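Long-range contacts in putative uncharacterized protein lp_3323 (Lactobacillus plantarum, PDB 3DC7), which is of unknown function but, as a member of the GDSL-like lipase/acylhydrolase family of SGNH hydrolases, probably hydrolyses ester bonds: residues L120-Q124 with M169-V175; T64-R68 with M109-A115; I140-F144 with D200-P204; A137-G141 with A184-A189; R54-L58 with A78-A83. All coordinates share one frame. Residue numbers count along the deposited sequence, not the author numbering.

From the N terminus, contact 5 opens on the edge strand 56-59 and closes at the loop before strand 85-89. Contact 2 opens inside that span, at the loop 64-68. It closes at the start of helix 112-126, so the two cross. Contact 1 then opens on helix 112-126 and closes at the end region of helix 159-173. Contacts 4 and 3 leave from one loop after strand 132-136, share Ile140 and Gly141, and close later, so both cross contact 1. Contacts 1 and 2 touch through Met169 and Tyr113, contacts 1 and 5 through Leu123 and Ile79. Contacts 3 and 4 meet at Phe188, across the chain's centre from contact 1.

Contact 1: residues L120-Q124 with M169-V175; sequences LTGLQ and MTADYGV
Two helices pack side by side over the parallel sheet of the alpha/beta SGNH-hydrolase fold. Residues 120-124 belong to helix 112-126, and 169-175 carry the last part of helix 159-173. The local axes run 30° apart in direction (signed crossing angle -30°) and approach to 10.7 Å. The nearest CA atoms, 6.7 Å apart, are those of Leu120 and Tyr173. Gly174 turns to positive phi (77°) in a Schellman motif, with Val175 N bonded to Thr170 O at 3.0 Å and Gly174 N to Ala171 O at 3.1 Å.

Apolar packing centres on Leu120 (chi1 m, chi2 t). Its CB lies over the face of the Tyr173 ring, a CH-pi contact of 3.7 Å to the centroid. Leu120 CD1 is 3.8 Å from Met169 CB, and Leu120 CD2 is 3.8 Å from Val175 CG2. Leu120 and Val175 both touch Phe134 of strand 132-136.

Polar contact comes from Gln124 (chi1 m, chi2 m). Its OE1 bonds to Lys132. Gly185 of the second subunit weakly accepts from the same amide. The hydrogen bond between the segments is Gln124 NE2 to Tyr173 O, 2.8 Å, with an N-H...O angle of 138°.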
# COMPACT_ATOMS: atom_id res chain seq x y z
N LEU A 120 -14.36 -14.85 2.71
CA LEU A 120 -13.03 -14.90 3.32
C LEU A 120 -12.85 -15.98 4.39
O LEU A 120 -11.79 -16.59 4.46
CB LEU A 120 -12.67 -13.53 3.91
CG LEU A 120 -12.43 -12.45 2.86
CD1 LEU A 120 -12.47 -11.05 3.48
CD2 LEU A 120 -11.12 -12.71 2.12
N THR A 121 -13.87 -16.21 5.22
CA THR A 121 -13.84 -17.29 6.21
C THR A 121 -13.83 -18.66 5.51
O THR A 121 -13.03 -19.52 5.83
CB THR A 121 -15.02 -17.20 7.20
OG1 THR A 121 -15.01 -15.91 7.81
CG2 THR A 121 -14.91 -18.29 8.28
N GLY A 122 -14.71 -18.83 4.53
CA GLY A 122 -14.73 -20.04 3.72
C GLY A 122 -13.38 -20.40 3.13
O GLY A 122 -12.93 -21.55 3.22
N LEU A 123 -12.72 -19.41 2.53
CA LEU A 123 -11.45 -19.63 1.84
C LEU A 123 -10.32 -20.03 2.79
O LEU A 123 -9.50 -20.90 2.47
CB LEU A 123 -11.04 -18.39 1.05
CG LEU A 123 -11.88 -18.02 -0.18
CD1 LEU A 123 -11.57 -16.61 -0.65
CD2 LEU A 123 -11.67 -19.01 -1.30
N GLN A 124 -10.27 -19.37 3.95
CA GLN A 124 -9.19 -19.55 4.92
C GLN A 124 -9.37 -20.84 5.70
O GLN A 124 -8.40 -21.45 6.12
CB GLN A 124 -9.11 -18.37 5.89
CG GLN A 124 -8.69 -17.02 5.29
CD GLN A 124 -7.29 -17.03 4.69
OE1 GLN A 124 -6.99 -17.84 3.81
NE2 GLN A 124 -6.43 -16.12 5.15
N MSE A 169 -12.13 -5.59 4.81
CA MSE A 169 -12.42 -7.01 5.07
C MSE A 169 -11.25 -7.93 4.74
O MSE A 169 -10.96 -8.83 5.51
CB MSE A 169 -13.66 -7.50 4.33
CG MSE A 169 -14.96 -6.89 4.81
SE MSE A 169 -15.19 -7.14 6.73
CE MSE A 169 -15.18 -9.07 6.84
N THR A 170 -10.57 -7.72 3.62
CA THR A 170 -9.42 -8.58 3.28
C THR A 170 -8.32 -8.49 4.34
O THR A 170 -7.69 -9.49 4.66
CB THR A 170 -8.82 -8.32 1.89
OG1 THR A 170 -8.50 -6.94 1.75
CG2 THR A 170 -9.79 -8.72 0.83
N ALA A 171 -8.13 -7.28 4.89
CA ALA A 171 -7.16 -7.01 5.94
C ALA A 171 -7.37 -7.90 7.16
O ALA A 171 -6.40 -8.47 7.67
CB ALA A 171 -7.20 -5.55 6.35
N ASP A 172 -8.61 -8.04 7.59
CA ASP A 172 -8.95 -8.86 8.76
C ASP A 172 -8.68 -10.36 8.60
O ASP A 172 -8.64 -11.09 9.59
CB ASP A 172 -10.42 -8.64 9.12
CG ASP A 172 -10.66 -7.30 9.75
OD1 ASP A 172 -9.72 -6.68 10.30
OD2 ASP A 172 -11.83 -6.86 9.70
N TYR A 173 -8.47 -10.81 7.38
CA TYR A 173 -8.21 -12.22 7.13
C TYR A 173 -6.82 -12.45 6.61
O TYR A 173 -6.43 -13.59 6.35
CB TYR A 173 -9.27 -12.79 6.19
CG TYR A 173 -10.61 -12.89 6.86
CD1 TYR A 173 -11.46 -11.77 6.97
CD2 TYR A 173 -11.03 -14.09 7.43
CE1 TYR A 173 -12.69 -11.85 7.62
CE2 TYR A 173 -12.25 -14.18 8.07
CZ TYR A 173 -13.07 -13.06 8.16
OH TYR A 173 -14.28 -13.17 8.80
N GLY A 174 -6.06 -11.36 6.47
CA GLY A 174 -4.68 -11.41 6.02
C GLY A 174 -4.52 -11.62 4.53
O GLY A 174 -3.42 -11.93 4.07
N VAL A 175 -5.60 -11.43 3.78
CA VAL A 175 -5.59 -11.69 2.35
C VAL A 175 -5.12 -10.48 1.55
O VAL A 175 -5.78 -9.45 1.57
CB VAL A 175 -7.00 -12.12 1.83
CG1 VAL A 175 -6.97 -12.31 0.31
CG2 VAL A 175 -7.44 -13.39 2.52

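Contact 2: residues T64-R68 with M109-A115; sequences TIGSR and MTTFYGA
The loop 64-68, irregular throughout, lies against the start of helix 112-126. The N-capped start of a helix here packs on the loop after edge strand 56-59 of the SGNH-type alpha/beta fold. The nearest CA atoms are those of Gly66 and Ala115, 5.0 Å apart. Before the helix, Met109 and Thr110 have turn-like backbone angles and Thr111 is extended (-122/162).

Thr111 is the N-cap. Its p rotamer brings OG1 to 3.3 Å from Gly114 N, which donates a capping bond, and Asp106 also bonds this hydroxyl. Ile65 is m at chi1 and t at chi2. This carries CD1 to 3.7 Å from Phe112 CE1 and leaves CG2 3.9 Å from Ala115 CB. Phe112 is t at chi1, which brings the ring close to Ile65, although the CA-to-CB bond points sideways. Thr64, p, holds the loop's own turn: OG1 donates to Gly66 O at 2.6 Å and also bonds Tyr69. Met109, a selenomethionine with chi1 at -143°, leads its end away from the loop.

One backbone bond joins the segments, Ser67 N to Met109 O, 3.0 Å. Close by, Gly66 CA sits 3.5 Å from Ala115 CB and 3.7 Å from Met109 O.

Asp94 of helix 92-96 receives the amides of Ile65 and Gly66. Ala115 and Met109 touch Ala73 of helix 72-75, while Phe112 meets Tyr162, Ala165 and Ile166 of helix 159-173.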
# COMPACT_ATOMS: atom_id res chain seq x y z
N THR A 64 -22.40 -11.27 -8.36
CA THR A 64 -22.02 -10.40 -7.25
C THR A 64 -21.32 -11.25 -6.20
O THR A 64 -21.39 -12.47 -6.26
CB THR A 64 -23.28 -9.79 -6.61
OG1 THR A 64 -24.20 -10.85 -6.26
CG2 THR A 64 -23.95 -8.78 -7.58
N ILE A 65 -20.65 -10.62 -5.25
CA ILE A 65 -20.11 -11.35 -4.09
C ILE A 65 -21.28 -11.70 -3.16
O ILE A 65 -21.36 -12.81 -2.63
CB ILE A 65 -19.03 -10.53 -3.36
CG1 ILE A 65 -17.76 -10.46 -4.21
CG2 ILE A 65 -18.73 -11.15 -2.01
CD1 ILE A 65 -16.71 -9.53 -3.69
N GLY A 66 -22.18 -10.74 -2.98
CA GLY A 66 -23.37 -10.93 -2.15
C GLY A 66 -24.51 -11.69 -2.82
O GLY A 66 -24.38 -12.17 -3.97
N SER A 67 -25.64 -11.73 -2.12
CA SER A 67 -26.78 -12.56 -2.49
C SER A 67 -27.52 -12.28 -3.81
O SER A 67 -28.30 -13.13 -4.26
CB SER A 67 -27.80 -12.52 -1.36
OG SER A 67 -28.37 -11.23 -1.26
N ARG A 68 -27.28 -11.12 -4.44
CA ARG A 68 -28.15 -10.63 -5.51
C ARG A 68 -28.13 -11.48 -6.77
O ARG A 68 -29.19 -11.75 -7.34
CB ARG A 68 -27.81 -9.18 -5.87
CG ARG A 68 -28.18 -8.12 -4.82
CD ARG A 68 -29.63 -7.65 -4.86
NE ARG A 68 -30.19 -7.63 -6.20
CZ ARG A 68 -30.67 -6.56 -6.82
NH1 ARG A 68 -30.66 -5.37 -6.22
NH2 ARG A 68 -31.15 -6.68 -8.05
N MSE A 109 -24.80 -12.73 3.97
CA MSE A 109 -24.66 -12.49 2.55
C MSE A 109 -25.62 -11.46 1.98
O MSE A 109 -25.54 -11.11 0.80
CB MSE A 109 -24.91 -13.80 1.85
CG MSE A 109 -24.06 -14.01 0.66
SE MSE A 109 -24.29 -15.86 0.19
CE MSE A 109 -23.56 -16.72 1.79
N THR A 110 -26.55 -11.01 2.82
CA THR A 110 -27.51 -9.96 2.48
C THR A 110 -26.82 -8.63 2.13
O THR A 110 -27.34 -7.85 1.33
CB THR A 110 -28.56 -9.83 3.64
OG1 THR A 110 -29.83 -10.28 3.16
CG2 THR A 110 -28.69 -8.42 4.18
N THR A 111 -25.64 -8.40 2.71
CA THR A 111 -24.90 -7.17 2.46
C THR A 111 -23.52 -7.50 1.91
O THR A 111 -23.04 -8.62 2.04
CB THR A 111 -24.76 -6.29 3.73
OG1 THR A 111 -24.05 -6.99 4.75
CG2 THR A 111 -26.14 -5.86 4.26
N PHE A 112 -22.90 -6.50 1.29
CA PHE A 112 -21.57 -6.67 0.70
C PHE A 112 -20.53 -7.03 1.77
O PHE A 112 -19.71 -7.91 1.56
CB PHE A 112 -21.15 -5.40 -0.03
CG PHE A 112 -19.91 -5.56 -0.86
CD1 PHE A 112 -19.86 -6.49 -1.89
CD2 PHE A 112 -18.80 -4.76 -0.63
CE1 PHE A 112 -18.71 -6.62 -2.67
CE2 PHE A 112 -17.65 -4.89 -1.41
CZ PHE A 112 -17.61 -5.83 -2.43
N TYR A 113 -20.60 -6.36 2.91
CA TYR A 113 -19.68 -6.62 4.03
C TYR A 113 -19.85 -8.01 4.62
O TYR A 113 -18.87 -8.71 4.88
CB TYR A 113 -19.90 -5.59 5.13
CG TYR A 113 -19.08 -4.33 5.01
CD1 TYR A 113 -17.72 -4.30 5.38
CD2 TYR A 113 -19.68 -3.14 4.60
CE1 TYR A 113 -16.98 -3.12 5.30
CE2 TYR A 113 -18.94 -1.95 4.51
CZ TYR A 113 -17.60 -1.95 4.86
OH TYR A 113 -16.89 -0.78 4.78
N GLY A 114 -21.11 -8.40 4.82
CA GLY A 114 -21.43 -9.74 5.31
C GLY A 114 -20.99 -10.81 4.34
O GLY A 114 -20.47 -11.85 4.75
N ALA A 115 -21.16 -10.57 3.04
CA ALA A 115 -20.79 -11.57 2.05
C ALA A 115 -19.27 -11.76 1.91
O ALA A 115 -18.81 -12.89 1.79
CB ALA A 115 -21.44 -11.29 0.73

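Contact 3: residues I140-F144 with D200-P204; sequences IGSDF and DTLHP
Thr201 supplies both direct hydrogen bonds between these two irregular loops. Its carbonyl O accepts from Gly141 N at 2.8 Å, nearly straight at 172°. Its OG1, on a p side chain, accepts from Asp143 N at 3.1 Å and donates to Asp200 O at 2.6 Å. Water 1 adds a bridge: it donates to Gly141 O (2.7 Å) and to Thr201 OG1 (3.0 Å), and accepts from Phe144 N (3.0 Å). Thr201 has positive phi (72°). Gly141 CA lies 4.7 Å from Thr201 CA, and a CB on Gly141 would clash with Thr201 CB.

Asp200 OD1, with chi1 p, accepts from Leu202 N and His203 N, both at 2.8 Å, forming an Asx turn and Asx motif. The sequence Asp200-Thr-Leu-His203 matches the DxxH block of SGNH hydrolases, which in relatives carries the catalytic Asp and His; these two residues probably correspond.

Phe144 (chi1 t) covers this loop. Leu202 CD2 sits over the ring face, 3.5 Å from the centroid, and Asp200 OD2 is at the ring edge, 3.5 Å from Phe144 CD1. Phe148 meets the Phe144 ring edge-to-face. Deeper in, Ile140 CG2 packs on Leu202 CD1 at 3.6 Å, with Val92 of helix 92-96 touching both residues.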
# COMPACT_ATOMS: atom_id res chain seq x y z
N ILE A 140 -15.31 2.43 -13.08
CA ILE A 140 -16.11 2.28 -14.29
C ILE A 140 -16.69 3.61 -14.75
O ILE A 140 -16.72 4.58 -14.00
CB ILE A 140 -17.25 1.24 -14.12
CG1 ILE A 140 -18.31 1.75 -13.14
CG2 ILE A 140 -16.68 -0.14 -13.73
CD1 ILE A 140 -19.52 0.87 -13.00
N GLY A 141 -17.13 3.65 -16.01
CA GLY A 141 -17.78 4.83 -16.58
C GLY A 141 -19.29 4.74 -16.44
O GLY A 141 -19.79 3.96 -15.62
N SER A 142 -20.00 5.53 -17.24
CA SER A 142 -21.45 5.68 -17.11
C SER A 142 -22.26 5.19 -18.32
O SER A 142 -23.46 5.46 -18.42
CB SER A 142 -21.80 7.14 -16.84
OG SER A 142 -21.59 7.46 -15.48
N ASP A 143 -21.62 4.47 -19.22
CA ASP A 143 -22.24 4.17 -20.50
C ASP A 143 -22.74 2.74 -20.66
O ASP A 143 -23.30 2.40 -21.70
CB ASP A 143 -21.29 4.54 -21.65
CG ASP A 143 -21.05 6.05 -21.74
OD1 ASP A 143 -21.94 6.85 -21.34
OD2 ASP A 143 -19.96 6.45 -22.23
N PHE A 144 -22.56 1.91 -19.63
CA PHE A 144 -23.03 0.52 -19.68
C PHE A 144 -24.56 0.35 -19.57
O PHE A 144 -25.16 -0.40 -20.34
CB PHE A 144 -22.33 -0.36 -18.63
CG PHE A 144 -22.76 -1.80 -18.66
CD1 PHE A 144 -22.28 -2.68 -19.64
CD2 PHE A 144 -23.66 -2.29 -17.72
CE1 PHE A 144 -22.68 -4.02 -19.68
CE2 PHE A 144 -24.08 -3.63 -17.74
CZ PHE A 144 -23.59 -4.49 -18.72
N ASP A 200 -17.09 -0.90 -23.18
CA ASP A 200 -18.37 -0.24 -22.91
C ASP A 200 -18.36 0.59 -21.62
O ASP A 200 -19.43 0.87 -21.04
CB ASP A 200 -19.45 -1.33 -22.79
CG ASP A 200 -19.06 -2.41 -21.79
OD1 ASP A 200 -18.16 -2.15 -20.95
OD2 ASP A 200 -19.64 -3.51 -21.83
N THR A 201 -17.15 0.96 -21.19
CA THR A 201 -16.89 1.65 -19.90
C THR A 201 -17.05 0.79 -18.66
O THR A 201 -17.00 1.31 -17.54
CB THR A 201 -17.66 3.00 -19.71
OG1 THR A 201 -18.99 2.75 -19.23
CG2 THR A 201 -17.67 3.85 -20.98
N LEU A 202 -17.24 -0.52 -18.84
CA LEU A 202 -17.28 -1.47 -17.72
C LEU A 202 -16.34 -2.68 -17.92
O LEU A 202 -15.51 -2.97 -17.05
CB LEU A 202 -18.72 -1.92 -17.45
CG LEU A 202 -18.92 -3.15 -16.53
CD1 LEU A 202 -18.55 -2.89 -15.09
CD2 LEU A 202 -20.36 -3.67 -16.60
N HIS A 203 -16.46 -3.37 -19.05
CA HIS A 203 -15.66 -4.55 -19.33
C HIS A 203 -14.37 -4.15 -20.01
O HIS A 203 -14.39 -3.37 -20.95
CB HIS A 203 -16.41 -5.54 -20.23
CG HIS A 203 -17.72 -5.99 -19.67
ND1 HIS A 203 -17.80 -6.91 -18.65
CD2 HIS A 203 -18.99 -5.65 -19.98
CE1 HIS A 203 -19.08 -7.11 -18.35
NE2 HIS A 203 -19.81 -6.35 -19.14
N PRO A 204 -13.22 -4.68 -19.53
CA PRO A 204 -11.99 -4.46 -20.27
C PRO A 204 -12.06 -5.14 -21.63
O PRO A 204 -12.67 -6.20 -21.75
CB PRO A 204 -10.93 -5.13 -19.40
CG PRO A 204 -11.51 -5.23 -18.06
CD PRO A 204 -12.99 -5.44 -18.30
O HOH W 1 -20.94 2.01 -17.08

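Contact 4: residues A137-G141 with A184-A189; sequences AIHIG and AGMTFA
Ile138 (chi1 m) lays CG2 over the face of the Phe188 ring, a CH-pi contact of 4.0 Å to the centroid and 3° off the normal. Ile138 CD1 is 4.0 Å from Phe188 CZ, and Ile138 CG1 is 4.0 Å from Ala184 CB. Phe188 is m at chi1.

Both segments are loops, and their touching parts run nearly the same way, 12° apart. CA atoms pair His139 with Thr187 (5.0 Å), Ile140 with Phe188 (4.8 Å) and Gly141 with Ala189 (3.8 Å). Phe188 N donates to His139 O at 2.9 Å. Water 2 accepts from His139 N (3.0 Å) and donates to Met186 O (2.8 Å). Thr187 OG1 accepts from Ala189 N at 3.2 Å, an ST turn. His139 (chi1 t) bonds its ND1 to Ile140 O at 3.1 Å.

Gly141 CA makes a CA-H...O contact of 3.5 Å with Phe188 O; a CB on Gly141 would clash with that oxygen.

The contact joins the loop after strand 132-136, in this parallel-sheet alpha/beta fold, to the loop between helices 180-183 and 191-197. Tyr197 of helix 191-197 packs on Phe188, Val92 of helix 92-96 lies against Ile140, and Thr187 meets Tyr173 of the third subunit.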
# COMPACT_ATOMS: atom_id res chain seq x y z
N ALA A 137 -12.06 -4.09 -9.11
CA ALA A 137 -12.10 -3.57 -10.47
C ALA A 137 -11.72 -2.11 -10.65
O ALA A 137 -11.77 -1.31 -9.73
CB ALA A 137 -13.48 -3.80 -11.07
N ILE A 138 -11.33 -1.80 -11.88
CA ILE A 138 -11.15 -0.44 -12.39
C ILE A 138 -12.41 0.42 -12.16
O ILE A 138 -13.54 -0.09 -12.20
CB ILE A 138 -10.77 -0.50 -13.89
CG1 ILE A 138 -9.44 -1.26 -14.05
CG2 ILE A 138 -10.67 0.91 -14.53
CD1 ILE A 138 -9.35 -2.05 -15.31
N HIS A 139 -12.18 1.71 -11.89
CA HIS A 139 -13.24 2.73 -11.84
C HIS A 139 -14.01 2.67 -13.15
O HIS A 139 -13.42 2.83 -14.22
CB HIS A 139 -12.63 4.13 -11.64
CG HIS A 139 -13.60 5.16 -11.15
ND1 HIS A 139 -14.83 5.38 -11.74
CD2 HIS A 139 -13.51 6.06 -10.14
CE1 HIS A 139 -15.47 6.34 -11.09
NE2 HIS A 139 -14.69 6.78 -10.12
N ILE A 140 -15.31 2.43 -13.08
CA ILE A 140 -16.11 2.28 -14.29
C ILE A 140 -16.69 3.61 -14.75
O ILE A 140 -16.72 4.58 -14.00
CB ILE A 140 -17.25 1.24 -14.12
CG1 ILE A 140 -18.31 1.75 -13.14
CG2 ILE A 140 -16.68 -0.14 -13.73
CD1 ILE A 140 -19.52 0.87 -13.00
N GLY A 141 -17.13 3.65 -16.01
CA GLY A 141 -17.78 4.83 -16.58
C GLY A 141 -19.29 4.74 -16.44
O GLY A 141 -19.79 3.96 -15.62
N ALA A 184 -4.22 0.52 -11.51
CA ALA A 184 -4.22 -0.03 -12.88
C ALA A 184 -3.63 0.92 -13.93
O ALA A 184 -3.17 0.47 -14.99
CB ALA A 184 -5.63 -0.43 -13.29
N GLY A 185 -3.67 2.22 -13.64
CA GLY A 185 -3.15 3.24 -14.52
C GLY A 185 -4.22 3.93 -15.36
O GLY A 185 -3.89 4.81 -16.16
N MSE A 186 -5.48 3.54 -15.17
CA MSE A 186 -6.59 4.00 -16.01
C MSE A 186 -7.92 4.02 -15.26
O MSE A 186 -8.07 3.36 -14.23
CB MSE A 186 -6.74 3.09 -17.24
CG MSE A 186 -7.17 1.66 -16.91
SE MSE A 186 -6.73 0.32 -18.28
CE MSE A 186 -4.85 0.82 -18.59
N THR A 187 -8.86 4.80 -15.78
CA THR A 187 -10.24 4.80 -15.31
C THR A 187 -11.17 4.83 -16.52
O THR A 187 -10.93 5.59 -17.47
CB THR A 187 -10.52 5.98 -14.34
OG1 THR A 187 -11.93 6.15 -14.15
CG2 THR A 187 -9.94 7.30 -14.86
N PHE A 188 -12.20 3.99 -16.52
CA PHE A 188 -13.18 4.00 -17.63
C PHE A 188 -14.15 5.19 -17.59
O PHE A 188 -14.91 5.42 -18.54
CB PHE A 188 -13.94 2.67 -17.72
CG PHE A 188 -13.05 1.47 -17.97
CD1 PHE A 188 -11.78 1.63 -18.52
CD2 PHE A 188 -13.49 0.19 -17.69
CE1 PHE A 188 -10.96 0.52 -18.75
CE2 PHE A 188 -12.68 -0.91 -17.93
CZ PHE A 188 -11.40 -0.74 -18.45
N ALA A 189 -14.10 5.96 -16.50
CA ALA A 189 -14.85 7.23 -16.39
C ALA A 189 -14.26 8.35 -17.27
O ALA A 189 -14.86 9.43 -17.39
CB ALA A 189 -14.90 7.67 -14.95
O HOH W 2 -9.40 2.92 -11.84

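Contact 5: residues R54-L58 with A78-A83; sequences RSDNL and AIPEDA
Arg54 bridges two carboxylates. Its NE donates to Asp56 OD1 at 2.6 Å and its NH2 to Asp82 OD1 at 2.8 Å, making a salt-bridge network at the edge of the parallel sheet. Asp56 belongs to the outermost strand 56-59 of this chain's SGNH-type alpha/beta fold. Asp82 sits in a type I beta turn from Pro80 to Ala83, closed by Ala83 N to Pro80 O at 3.2 Å, in the loop before strand 85-89.

Arg54 is p at chi1 and t at chi2 and chi3, so the chain extends across to the turn. Asp56 is m. Asp82 is p, which places OD1 at the edge of the Arg54 guanidinium, near its plane. Arg54, Asp56 and Leu58 point toward the loop. Asp56 and Leu58 make backbone bonds to Pro24 and Trp26 of strand 24-28; Arg54 pairs with Lys22 just before it.

Pro80 packs against both charged groups. Its CB is 3.3 Å from Arg54 NH2 and its CG 3.2 Å from Asp56 OD1. Trp127 bonds the Pro80 carbonyl.

Further along, the packing is apolar. The CA atoms of Leu58 and Ile79 are 7.6 Å apart. Leu58 (m, t) puts CD2 4.2 Å from Ala78 CB and CD1 3.5 Å from Ile79 CG1.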
# COMPACT_ATOMS: atom_id res chain seq x y z
N ARG A 54 -3.47 -27.06 -15.06
CA ARG A 54 -4.85 -26.72 -15.40
C ARG A 54 -5.26 -25.36 -14.83
O ARG A 54 -4.68 -24.90 -13.86
CB ARG A 54 -5.84 -27.81 -14.96
CG ARG A 54 -5.96 -27.98 -13.46
CD ARG A 54 -7.33 -28.51 -13.06
NE ARG A 54 -7.58 -28.23 -11.65
CZ ARG A 54 -7.16 -29.00 -10.65
NH1 ARG A 54 -6.47 -30.11 -10.88
NH2 ARG A 54 -7.43 -28.63 -9.40
N SER A 55 -6.25 -24.73 -15.45
CA SER A 55 -6.70 -23.40 -15.05
C SER A 55 -8.21 -23.43 -14.94
O SER A 55 -8.92 -23.46 -15.96
CB SER A 55 -6.25 -22.35 -16.08
OG SER A 55 -6.51 -21.02 -15.64
N ASP A 56 -8.71 -23.42 -13.70
CA ASP A 56 -10.14 -23.50 -13.43
C ASP A 56 -10.83 -22.15 -13.44
O ASP A 56 -10.53 -21.26 -12.63
CB ASP A 56 -10.41 -24.24 -12.12
CG ASP A 56 -9.94 -25.69 -12.18
OD1 ASP A 56 -8.97 -26.02 -11.45
OD2 ASP A 56 -10.51 -26.49 -12.95
N ASN A 57 -11.77 -21.99 -14.37
CA ASN A 57 -12.48 -20.75 -14.57
C ASN A 57 -13.83 -20.80 -13.86
O ASN A 57 -14.73 -21.53 -14.29
CB ASN A 57 -12.66 -20.51 -16.06
CG ASN A 57 -13.22 -19.13 -16.39
OD1 ASN A 57 -14.00 -18.56 -15.62
ND2 ASN A 57 -12.85 -18.60 -17.55
N LEU A 58 -13.96 -20.04 -12.77
CA LEU A 58 -15.22 -19.96 -12.03
C LEU A 58 -15.86 -18.57 -12.15
O LEU A 58 -16.37 -18.01 -11.18
CB LEU A 58 -14.99 -20.32 -10.56
CG LEU A 58 -14.44 -21.73 -10.41
CD1 LEU A 58 -13.59 -21.86 -9.17
CD2 LEU A 58 -15.59 -22.73 -10.41
N ALA A 78 -17.13 -24.41 -4.98
CA ALA A 78 -16.82 -25.19 -6.19
C ALA A 78 -15.35 -25.15 -6.62
O ALA A 78 -14.96 -25.82 -7.58
CB ALA A 78 -17.73 -24.75 -7.36
N ILE A 79 -14.54 -24.35 -5.93
CA ILE A 79 -13.10 -24.31 -6.17
C ILE A 79 -12.52 -25.71 -5.90
O ILE A 79 -12.84 -26.33 -4.87
CB ILE A 79 -12.39 -23.19 -5.30
CG1 ILE A 79 -12.84 -21.79 -5.73
CG2 ILE A 79 -10.87 -23.29 -5.35
CD1 ILE A 79 -12.50 -20.68 -4.71
N PRO A 80 -11.71 -26.24 -6.84
CA PRO A 80 -11.10 -27.57 -6.70
C PRO A 80 -10.29 -27.70 -5.41
O PRO A 80 -9.60 -26.76 -5.01
CB PRO A 80 -10.17 -27.66 -7.90
CG PRO A 80 -10.71 -26.69 -8.88
CD PRO A 80 -11.33 -25.59 -8.12
N GLU A 81 -10.37 -28.87 -4.77
CA GLU A 81 -9.68 -29.09 -3.49
C GLU A 81 -8.14 -28.94 -3.56
O GLU A 81 -7.49 -28.55 -2.58
CB GLU A 81 -10.10 -30.43 -2.86
CG GLU A 81 -11.19 -30.28 -1.79
CD GLU A 81 -12.39 -31.23 -1.96
OE1 GLU A 81 -12.20 -32.40 -2.40
OE2 GLU A 81 -13.54 -30.82 -1.63
N ASP A 82 -7.56 -29.22 -4.73
CA ASP A 82 -6.11 -29.10 -4.91
C ASP A 82 -5.68 -27.86 -5.73
O ASP A 82 -4.64 -27.86 -6.40
CB ASP A 82 -5.54 -30.39 -5.51
CG ASP A 82 -6.11 -30.69 -6.88
OD1 ASP A 82 -7.25 -30.26 -7.18
OD2 ASP A 82 -5.41 -31.37 -7.67
N ALA A 83 -6.49 -26.80 -5.66
CA ALA A 83 -6.10 -25.50 -6.19
C ALA A 83 -4.81 -25.05 -5.50
O ALA A 83 -4.72 -25.15 -4.28
CB ALA A 83 -7.20 -24.49 -5.96